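Long-range contacts in ABC transporter periplasmic peptide-binding protein (Pseudoalteromonas, PDB 4QFL), which binds dipeptides of varied sequence in the periplasm and probably delivers them to an ABC transporter for uptake: residues E36-V40 / G50-D54; W377-R383 / E413-F417; D54-Q59 / L242-I246. All blocks are in the same frame, centred on the assembly; numbering follows the deposited sequence.

Contact 1: E36-V40 / G50-D54; sequences EANPV and GSTID. With PHE (phenylalanine), chain D.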
loop_
_atom_site.group_PDB
_atom_site.type_symbol
_atom_site.label_atom_id
_atom_site.label_comp_id
_atom_site.label_asym_id
_atom_site.label_seq_id
_atom_site.Cartn_x
_atom_site.Cartn_y
_atom_site.Cartn_z
ATOM N N GLU A 36 10.729 -9.421 -1.206
ATOM C CA GLU A 36 11.613 -8.505 -0.492
ATOM C C GLU A 36 11.418 -8.479 1.035
ATOM O O GLU A 36 12.211 -7.874 1.754
ATOM C CB GLU A 36 11.512 -7.088 -1.084
ATOM C CG GLU A 36 10.268 -6.279 -0.674
ATOM C CD GLU A 36 9.069 -6.519 -1.566
ATOM O OE1 GLU A 36 9.064 -7.499 -2.347
ATOM O OE2 GLU A 36 8.119 -5.712 -1.493
ATOM N N ALA A 37 10.371 -9.125 1.544
ATOM C CA ALA A 37 10.154 -9.127 2.987
ATOM C C ALA A 37 9.225 -10.234 3.444
ATOM O O ALA A 37 8.467 -10.792 2.668
ATOM C CB ALA A 37 9.631 -7.785 3.462
ATOM N N ASN A 38 9.317 -10.535 4.727
ATOM C CA ASN A 38 8.460 -11.490 5.391
ATOM C C ASN A 38 7.027 -10.930 5.456
ATOM O O ASN A 38 6.843 -9.734 5.693
ATOM C CB ASN A 38 9.070 -11.692 6.784
ATOM C CG ASN A 38 8.435 -12.806 7.563
ATOM O OD1 ASN A 38 7.907 -12.573 8.645
ATOM N ND2 ASN A 38 8.503 -14.026 7.042
ATOM N N PRO A 39 6.002 -11.772 5.223
ATOM C CA PRO A 39 4.634 -11.257 5.390
ATOM C C PRO A 39 4.295 -11.143 6.867
ATOM O O PRO A 39 4.677 -12.021 7.638
ATOM C CB PRO A 39 3.769 -12.347 4.751
ATOM C CG PRO A 39 4.553 -13.608 4.982
ATOM C CD PRO A 39 6.010 -13.209 4.889
ATOM N N VAL A 40 3.589 -10.085 7.254
ATOM C CA VAL A 40 3.285 -9.834 8.667
ATOM C C VAL A 40 2.066 -10.617 9.134
ATOM O O VAL A 40 1.791 -10.716 10.323
ATOM C CB VAL A 40 3.049 -8.336 8.952
ATOM C CG1 VAL A 40 4.316 -7.542 8.707
ATOM C CG2 VAL A 40 1.912 -7.806 8.112
ATOM N N GLY A 50 2.893 -3.289 1.377
ATOM C CA GLY A 50 2.808 -3.921 0.069
ATOM C C GLY A 50 3.508 -5.263 -0.032
ATOM O O GLY A 50 3.039 -6.157 -0.731
ATOM N N SER A 51 4.632 -5.396 0.669
ATOM C CA SER A 51 5.407 -6.626 0.673
ATOM C C SER A 51 4.551 -7.803 1.103
ATOM O O SER A 51 4.641 -8.876 0.532
ATOM C CB SER A 51 6.579 -6.480 1.629
ATOM O OG SER A 51 7.135 -5.196 1.501
ATOM N N THR A 52 3.723 -7.597 2.120
ATOM C CA THR A 52 2.844 -8.648 2.602
ATOM C C THR A 52 1.699 -8.888 1.648
ATOM O O THR A 52 1.397 -10.027 1.315
ATOM C CB THR A 52 2.279 -8.316 3.976
ATOM O OG1 THR A 52 3.354 -8.232 4.914
ATOM C CG2 THR A 52 1.321 -9.405 4.432
ATOM N N ILE A 53 1.062 -7.812 1.205
ATOM C CA ILE A 53 -0.080 -7.916 0.295
ATOM C C ILE A 53 0.303 -8.557 -1.041
ATOM O O ILE A 53 -0.479 -9.312 -1.631
ATOM C CB ILE A 53 -0.733 -6.532 0.049
ATOM C CG1 ILE A 53 -1.211 -5.926 1.372
ATOM C CG2 ILE A 53 -1.880 -6.655 -0.921
ATOM C CD1 ILE A 53 -2.141 -6.826 2.165
ATOM N N ASP A 54 1.509 -8.260 -1.515
ATOM C CA ASP A 54 1.973 -8.815 -2.776
ATOM C C ASP A 54 1.986 -10.331 -2.690
ATOM O O ASP A 54 1.771 -11.006 -3.689
ATOM C CB ASP A 54 3.361 -8.287 -3.145
ATOM C CG ASP A 54 3.309 -6.950 -3.881
ATOM O OD1 ASP A 54 2.199 -6.511 -4.245
ATOM O OD2 ASP A 54 4.377 -6.339 -4.111
HETATM N N PHE D . 2.479 0.695 1.538
HETATM C CA PHE D . 3.892 1.035 1.666
HETATM C C PHE D . 4.720 0.132 0.782
HETATM O O PHE D . 5.733 0.551 0.233
HETATM C CB PHE D . 4.351 0.850 3.108
HETATM C CG PHE D . 3.819 1.874 4.049
HETATM C CD1 PHE D . 3.887 3.223 3.739
HETATM C CD2 PHE D . 3.258 1.494 5.247
HETATM C CE1 PHE D . 3.413 4.169 4.605
HETATM C CE2 PHE D . 2.781 2.435 6.121
HETATM C CZ PHE D . 2.853 3.776 5.802
HETATM O OXT PHE D . 4.393 -1.043 0.607
HETATM O O HOH W 1 5.636 -4.528 -2.525
HETATM O O HOH W 2 6.558 -7.902 -3.996
HETATM O O HOH W 3 7.474 -9.607 0.299
HETATM O O HOH W 4 5.773 -7.289 4.933
#
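Gly50 opens the helix of residues 50-54 beside the bound phenylalanine: its N donates to PHE OXT at 2.8 Å. A side chain here would be a liability, because an ideally placed CB would come within 2.7 Å of that same OXT; glycine lets the backbone amide meet the carboxylate. Ser51, small enough to sit against the loop, places CB 3.8 Å from Ala37 CB, and its OG donates to Glu36 OE2 at 3.2 Å. The stronger partner of Glu36 is Arg383, with which it forms a salt bridge. Water 3 joins the backbones of the two segments, donating to Ala37 O (2.8 Å) and Ser51 O (2.9 Å). Residues 36-40 belong to the loop that leads from strand 30-35 into helix 50-60 and folds back on the start of that helix, at the dipeptide pocket of this family 5 solute-binding protein. Thr52 then serves the loop through its hydroxyl: Val40 N donates to Thr52 OG1 at 3.0 Å, while Thr52 OG1 in turn donates to water 4 at 2.6 Å, which reaches Asn38 O. The methyl of Thr52 suits an apolar neighbour, Thr52 CG2 lying 3.8 Å from Pro39 CB. One turn after Gly50, Asp54 meets Glu36 through solvent: water 2 donates to Asp54 OD2 at 2.7 Å and Glu36 OE1 at 3.0 Å, so one water bridges two like-charged carboxylates.

Contact 2: W377-R383 / E413-F417; sequences WAMPVSR and EWNTF. With PHE (phenylalanine), chain D.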
loop_
_atom_site.group_PDB
_atom_site.type_symbol
_atom_site.label_atom_id
_atom_site.label_comp_id
_atom_site.label_asym_id
_atom_site.label_seq_id
_atom_site.Cartn_x
_atom_site.Cartn_y
_atom_site.Cartn_z
ATOM N N TRP A 377 15.378 8.651 8.518
ATOM C CA TRP A 377 15.122 7.237 8.471
ATOM C C TRP A 377 14.994 6.770 7.026
ATOM O O TRP A 377 14.273 7.380 6.242
ATOM C CB TRP A 377 13.865 6.942 9.268
ATOM C CG TRP A 377 14.124 6.990 10.735
ATOM C CD1 TRP A 377 14.699 8.008 11.439
ATOM C CD2 TRP A 377 13.810 5.971 11.684
ATOM N NE1 TRP A 377 14.768 7.681 12.776
ATOM C CE2 TRP A 377 14.229 6.434 12.947
ATOM C CE3 TRP A 377 13.208 4.714 11.585
ATOM C CZ2 TRP A 377 14.063 5.681 14.101
ATOM C CZ3 TRP A 377 13.055 3.972 12.722
ATOM C CH2 TRP A 377 13.477 4.454 13.968
ATOM N N ALA A 378 15.707 5.696 6.687
ATOM C CA ALA A 378 15.773 5.187 5.317
ATOM C C ALA A 378 15.302 3.741 5.215
ATOM O O ALA A 378 15.768 2.879 5.959
ATOM C CB ALA A 378 17.192 5.308 4.768
ATOM N N MET A 379 14.390 3.483 4.276
ATOM C CA MET A 379 13.878 2.136 4.011
ATOM C C MET A 379 14.999 1.177 3.601
ATOM O O MET A 379 15.912 1.566 2.868
ATOM C CB MET A 379 12.799 2.187 2.922
ATOM C CG MET A 379 11.681 3.145 3.257
ATOM S SD MET A 379 10.448 3.339 1.952
ATOM C CE MET A 379 11.351 4.391 0.823
ATOM N N PRO A 380 14.926 -0.083 4.070
ATOM C CA PRO A 380 15.959 -1.092 3.817
ATOM C C PRO A 380 15.780 -1.836 2.490
ATOM O O PRO A 380 16.671 -2.563 2.059
ATOM C CB PRO A 380 15.762 -2.064 4.979
ATOM C CG PRO A 380 14.299 -2.019 5.227
ATOM C CD PRO A 380 13.865 -0.598 4.957
ATOM N N VAL A 381 14.631 -1.656 1.853
ATOM C CA VAL A 381 14.306 -2.389 0.635
ATOM C C VAL A 381 13.826 -1.431 -0.453
ATOM O O VAL A 381 13.342 -0.334 -0.166
ATOM C CB VAL A 381 13.201 -3.410 0.894
ATOM C CG1 VAL A 381 13.733 -4.589 1.685
ATOM C CG2 VAL A 381 12.056 -2.746 1.631
ATOM N N SER A 382 13.946 -1.863 -1.704
ATOM C CA SER A 382 13.473 -1.091 -2.854
ATOM C C SER A 382 11.940 -1.056 -2.926
ATOM O O SER A 382 11.287 -2.085 -2.735
ATOM C CB SER A 382 14.032 -1.707 -4.142
ATOM O OG SER A 382 13.521 -1.040 -5.281
ATOM N N ARG A 383 11.371 0.124 -3.180
ATOM C CA ARG A 383 9.927 0.269 -3.389
ATOM C C ARG A 383 9.729 0.979 -4.713
ATOM O O ARG A 383 10.652 1.617 -5.226
ATOM C CB ARG A 383 9.267 1.111 -2.286
ATOM C CG ARG A 383 9.805 0.903 -0.882
ATOM C CD ARG A 383 9.615 -0.521 -0.411
ATOM N NE ARG A 383 8.228 -0.962 -0.475
ATOM C CZ ARG A 383 7.837 -2.159 -0.918
ATOM N NH1 ARG A 383 8.725 -3.043 -1.367
ATOM N NH2 ARG A 383 6.549 -2.472 -0.929
ATOM N N GLU A 413 15.165 -3.483 9.585
ATOM C CA GLU A 413 14.351 -4.431 8.825
ATOM C C GLU A 413 13.009 -3.788 8.441
ATOM O O GLU A 413 12.388 -3.090 9.251
ATOM C CB GLU A 413 14.156 -5.731 9.638
ATOM C CG GLU A 413 13.309 -6.826 8.973
ATOM C CD GLU A 413 11.822 -6.575 9.102
ATOM O OE1 GLU A 413 11.405 -6.048 10.154
ATOM O OE2 GLU A 413 11.072 -6.891 8.157
ATOM N N TRP A 414 12.577 -4.028 7.204
ATOM C CA TRP A 414 11.407 -3.369 6.616
ATOM C C TRP A 414 10.199 -3.307 7.525
ATOM O O TRP A 414 9.696 -2.220 7.799
ATOM C CB TRP A 414 11.042 -4.047 5.305
ATOM C CG TRP A 414 9.886 -3.468 4.516
ATOM C CD1 TRP A 414 8.951 -4.184 3.835
ATOM C CD2 TRP A 414 9.571 -2.081 4.277
ATOM N NE1 TRP A 414 8.073 -3.349 3.202
ATOM C CE2 TRP A 414 8.425 -2.054 3.452
ATOM C CE3 TRP A 414 10.135 -0.872 4.684
ATOM C CZ2 TRP A 414 7.833 -0.862 3.021
ATOM C CZ3 TRP A 414 9.544 0.312 4.259
ATOM C CH2 TRP A 414 8.401 0.305 3.433
ATOM N N ASN A 415 9.725 -4.459 7.991
ATOM C CA ASN A 415 8.545 -4.480 8.861
ATOM C C ASN A 415 8.762 -3.784 10.213
ATOM O O ASN A 415 7.873 -3.109 10.725
ATOM C CB ASN A 415 8.045 -5.915 9.077
ATOM C CG ASN A 415 7.546 -6.572 7.788
ATOM O OD1 ASN A 415 6.867 -5.948 6.963
ATOM N ND2 ASN A 415 7.887 -7.834 7.614
ATOM N N THR A 416 9.950 -3.951 10.786
ATOM C CA THR A 416 10.335 -3.257 12.007
ATOM C C THR A 416 10.322 -1.757 11.782
ATOM O O THR A 416 9.834 -0.989 12.606
ATOM C CB THR A 416 11.765 -3.649 12.415
ATOM O OG1 THR A 416 11.840 -5.063 12.629
ATOM C CG2 THR A 416 12.179 -2.918 13.689
ATOM N N PHE A 417 10.888 -1.360 10.652
ATOM C CA PHE A 417 10.964 0.027 10.222
ATOM C C PHE A 417 9.593 0.687 10.232
ATOM O O PHE A 417 9.403 1.756 10.831
ATOM C CB PHE A 417 11.539 0.049 8.807
ATOM C CG PHE A 417 11.849 1.413 8.288
ATOM C CD1 PHE A 417 13.025 2.044 8.640
ATOM C CD2 PHE A 417 10.989 2.045 7.409
ATOM C CE1 PHE A 417 13.326 3.291 8.143
ATOM C CE2 PHE A 417 11.284 3.288 6.912
ATOM C CZ PHE A 417 12.457 3.915 7.278
HETATM N N PHE D . 2.479 0.695 1.538
HETATM C CA PHE D . 3.892 1.035 1.666
HETATM C C PHE D . 4.720 0.132 0.782
HETATM O O PHE D . 5.733 0.551 0.233
HETATM C CB PHE D . 4.351 0.850 3.108
HETATM C CG PHE D . 3.819 1.874 4.049
HETATM C CD1 PHE D . 3.887 3.223 3.739
HETATM C CD2 PHE D . 3.258 1.494 5.247
HETATM C CE1 PHE D . 3.413 4.169 4.605
HETATM C CE2 PHE D . 2.781 2.435 6.121
HETATM C CZ PHE D . 2.853 3.776 5.802
HETATM O OXT PHE D . 4.393 -1.043 0.607
#
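Trp377, on strand 373-378, points its CA-to-CB bond toward the helix of residues 414-417, and its broad indole reaches Phe417: CE3 lies 3.7 Å from Phe417 CE1, the two rings meeting obliquely with their planes at 45°. Ala378 points its methyl away, but its carbonyl O comes within 3.3 Å of Phe417 CE1. Met379 CA lies over the Phe417 ring, 4.2 Å from its centroid, in a CH-pi contact. The flexible, unbranched Met379 side chain serves two aromatics, with CG 3.7 Å from both Phe417 CE2 and Trp414 CZ3, and SD makes an oblique Met-aromatic contact with the Trp414 six-membered ring. Pro380, compact, fits against the helix start, CG standing 3.3 Å from Trp414 N; that start is capped by Glu413, whose OE1 accepts from Thr416 N at 2.6 Å. Val381 sets CG2 over the face of the Trp414 five-membered ring, 3.8 Å from its centroid. Arg383 ends the segment in the ligand pocket: NE donates to PHE O and NH2 to PHE OXT, each at 3.0 Å, so the positive charge holds the ligand carboxylate, while Trp414 lies over one face of the guanidinium and Glu36 takes NH1 in a salt bridge. Strand 373-378 runs between the parallel strands 406-410 and 428-434; helix 414-422 connects these two in a beta-alpha-beta crossover and packs Phe417 on Val429, while Ala378 and Met379 touch helix 389-401.

Contact 3: D54-Q59 / L242-I246; sequences DIIANQ and LVYDI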
loop_
_atom_site.group_PDB
_atom_site.type_symbol
_atom_site.label_atom_id
_atom_site.label_comp_id
_atom_site.label_asym_id
_atom_site.label_seq_id
_atom_site.Cartn_x
_atom_site.Cartn_y
_atom_site.Cartn_z
ATOM N N ASP A 54 1.509 -8.260 -1.515
ATOM C CA ASP A 54 1.973 -8.815 -2.776
ATOM C C ASP A 54 1.986 -10.331 -2.690
ATOM O O ASP A 54 1.771 -11.006 -3.689
ATOM C CB ASP A 54 3.361 -8.287 -3.145
ATOM C CG ASP A 54 3.309 -6.950 -3.881
ATOM O OD1 ASP A 54 2.199 -6.511 -4.245
ATOM O OD2 ASP A 54 4.377 -6.339 -4.111
ATOM N N ILE A 55 2.233 -10.861 -1.492
ATOM C CA ILE A 55 2.256 -12.312 -1.273
ATOM C C ILE A 55 0.853 -12.921 -1.182
ATOM O O ILE A 55 0.556 -13.888 -1.877
ATOM C CB ILE A 55 3.050 -12.701 0.002
ATOM C CG1 ILE A 55 4.495 -12.236 -0.109
ATOM C CG2 ILE A 55 3.003 -14.207 0.243
ATOM C CD1 ILE A 55 5.306 -12.429 1.150
ATOM N N ILE A 56 -0.010 -12.348 -0.348
ATOM C CA ILE A 56 -1.232 -13.030 0.077
ATOM C C ILE A 56 -2.546 -12.654 -0.620
ATOM O O ILE A 56 -3.421 -13.496 -0.777
ATOM C CB ILE A 56 -1.443 -12.892 1.613
ATOM C CG1 ILE A 56 -1.722 -11.437 1.985
ATOM C CG2 ILE A 56 -0.237 -13.422 2.369
ATOM C CD1 ILE A 56 -1.973 -11.218 3.475
ATOM N N ALA A 57 -2.690 -11.403 -1.035
ATOM C CA ALA A 57 -4.007 -10.862 -1.374
ATOM C C ALA A 57 -4.662 -11.471 -2.611
ATOM O O ALA A 57 -5.736 -12.065 -2.527
ATOM C CB ALA A 57 -3.921 -9.355 -1.514
ATOM N N ASN A 58 -4.011 -11.326 -3.764
ATOM C CA ASN A 58 -4.569 -11.826 -5.013
ATOM C C ASN A 58 -4.420 -13.323 -5.152
ATOM O O ASN A 58 -5.050 -13.922 -6.019
ATOM C CB ASN A 58 -3.921 -11.148 -6.225
ATOM C CG ASN A 58 -4.303 -9.704 -6.350
ATOM O OD1 ASN A 58 -3.444 -8.818 -6.371
ATOM N ND2 ASN A 58 -5.592 -9.449 -6.430
ATOM N N GLN A 59 -3.586 -13.925 -4.312
ATOM C CA GLN A 59 -3.315 -15.352 -4.424
ATOM C C GLN A 59 -4.288 -16.212 -3.619
ATOM O O GLN A 59 -4.801 -17.203 -4.118
ATOM C CB GLN A 59 -1.871 -15.658 -4.035
ATOM C CG GLN A 59 -0.841 -15.287 -5.102
ATOM C CD GLN A 59 -0.823 -13.811 -5.430
ATOM O OE1 GLN A 59 -0.483 -12.977 -4.586
ATOM N NE2 GLN A 59 -1.185 -13.476 -6.659
ATOM N N LEU A 242 3.370 -22.587 -5.997
ATOM C CA LEU A 242 3.891 -21.239 -5.913
ATOM C C LEU A 242 4.663 -21.140 -4.613
ATOM O O LEU A 242 4.083 -21.298 -3.536
ATOM C CB LEU A 242 2.742 -20.241 -5.855
ATOM C CG LEU A 242 2.609 -19.202 -6.960
ATOM C CD1 LEU A 242 1.483 -18.237 -6.581
ATOM C CD2 LEU A 242 3.930 -18.468 -7.159
ATOM N N VAL A 243 5.965 -20.892 -4.701
ATOM C CA VAL A 243 6.755 -20.646 -3.512
ATOM C C VAL A 243 7.281 -19.215 -3.557
ATOM O O VAL A 243 7.712 -18.740 -4.605
ATOM C CB VAL A 243 7.945 -21.628 -3.395
ATOM C CG1 VAL A 243 8.576 -21.534 -2.012
ATOM C CG2 VAL A 243 7.494 -23.056 -3.675
ATOM N N TYR A 244 7.205 -18.530 -2.419
ATOM C CA TYR A 244 7.874 -17.247 -2.226
ATOM C C TYR A 244 9.153 -17.452 -1.414
ATOM O O TYR A 244 9.133 -18.025 -0.321
ATOM C CB TYR A 244 6.965 -16.251 -1.508
ATOM C CG TYR A 244 5.763 -15.833 -2.300
ATOM C CD1 TYR A 244 4.626 -16.626 -2.337
ATOM C CD2 TYR A 244 5.765 -14.656 -3.021
ATOM C CE1 TYR A 244 3.523 -16.254 -3.067
ATOM C CE2 TYR A 244 4.664 -14.274 -3.765
ATOM C CZ TYR A 244 3.543 -15.077 -3.775
ATOM O OH TYR A 244 2.440 -14.706 -4.497
ATOM N N ASP A 245 10.262 -16.980 -1.969
ATOM C CA ASP A 245 11.559 -17.076 -1.325
ATOM C C ASP A 245 11.827 -15.732 -0.675
ATOM O O ASP A 245 12.077 -14.750 -1.359
ATOM C CB ASP A 245 12.623 -17.387 -2.380
ATOM C CG ASP A 245 14.017 -17.493 -1.805
ATOM O OD1 ASP A 245 14.239 -16.992 -0.692
ATOM O OD2 ASP A 245 14.900 -18.070 -2.476
ATOM N N ILE A 246 11.738 -15.680 0.645
ATOM C CA ILE A 246 11.921 -14.419 1.353
ATOM C C ILE A 246 13.385 -14.005 1.385
ATOM O O ILE A 246 14.193 -14.587 2.105
ATOM C CB ILE A 246 11.401 -14.511 2.771
ATOM C CG1 ILE A 246 9.958 -15.010 2.756
ATOM C CG2 ILE A 246 11.502 -13.165 3.450
ATOM C CD1 ILE A 246 9.041 -14.152 1.967
HETATM O O HOH W 5 2.774 -12.041 -5.848
#
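Apolar packing does most of the work where the helix of residues 54-59 lies against strand 242-246, their axes 10.7 Å apart and nearly antiparallel at 161°. Tyr244, long enough to bridge that gap, is directed at the helix. Ile55 lays CG2 over the face of its ring, 3.9 Å from the centroid and 11° off the normal, a CH-pi contact that suits a branched side chain lying on a flat ring. The same isoleucine brings CD1 to 4.2 Å from Ile246 CD1, two residues along the strand and so on the same side as Tyr244. One helical turn after Ile55, the aliphatic part of Gln59 packs beside them, its CG 4.0 Å from Leu242 CD1, and also lies 3.4 Å from the hydroxyl oxygen, Tyr244 OH. Solvent supplies the polar link. Water 5 donates to Asp54 O at 2.6 Å and is hydrogen-bonded to Tyr244 OH at 3.0 Å, giving the buried hydroxyl a partner, whereas the carboxylate of Asp54 turns elsewhere, accepting from Ile527 N. Helix 50-60 thus packs on the face of a mixed sheet in which strand 241-246 runs between 30-35, parallel to it, and 223-228, antiparallel; Ile55 also touches Val224, and Gln59 reaches Phe226 and Tyr213.

Overall arrangement
Helix 50-60 joins contacts 1 and 3, which share Asp54 and have centres about 8 Å apart: its first turn faces the loop 36-40 and the ligand, and its following turns rest on strand 242-246. Ile246 completes the join, CD1 lying 3.5 Å from Ala37 O. Contact 2, its centre about 12 Å from that of contact 1, approaches the phenylalanine from another part of the chain. A salt bridge of 2.7 Å between Glu36 OE2 and Arg383 NH1 ties the two, and both give donors to the ligand carboxylate. Contacts 2 and 3, with centres about 19 Å apart, do not touch, yet reach the same mixed sheet.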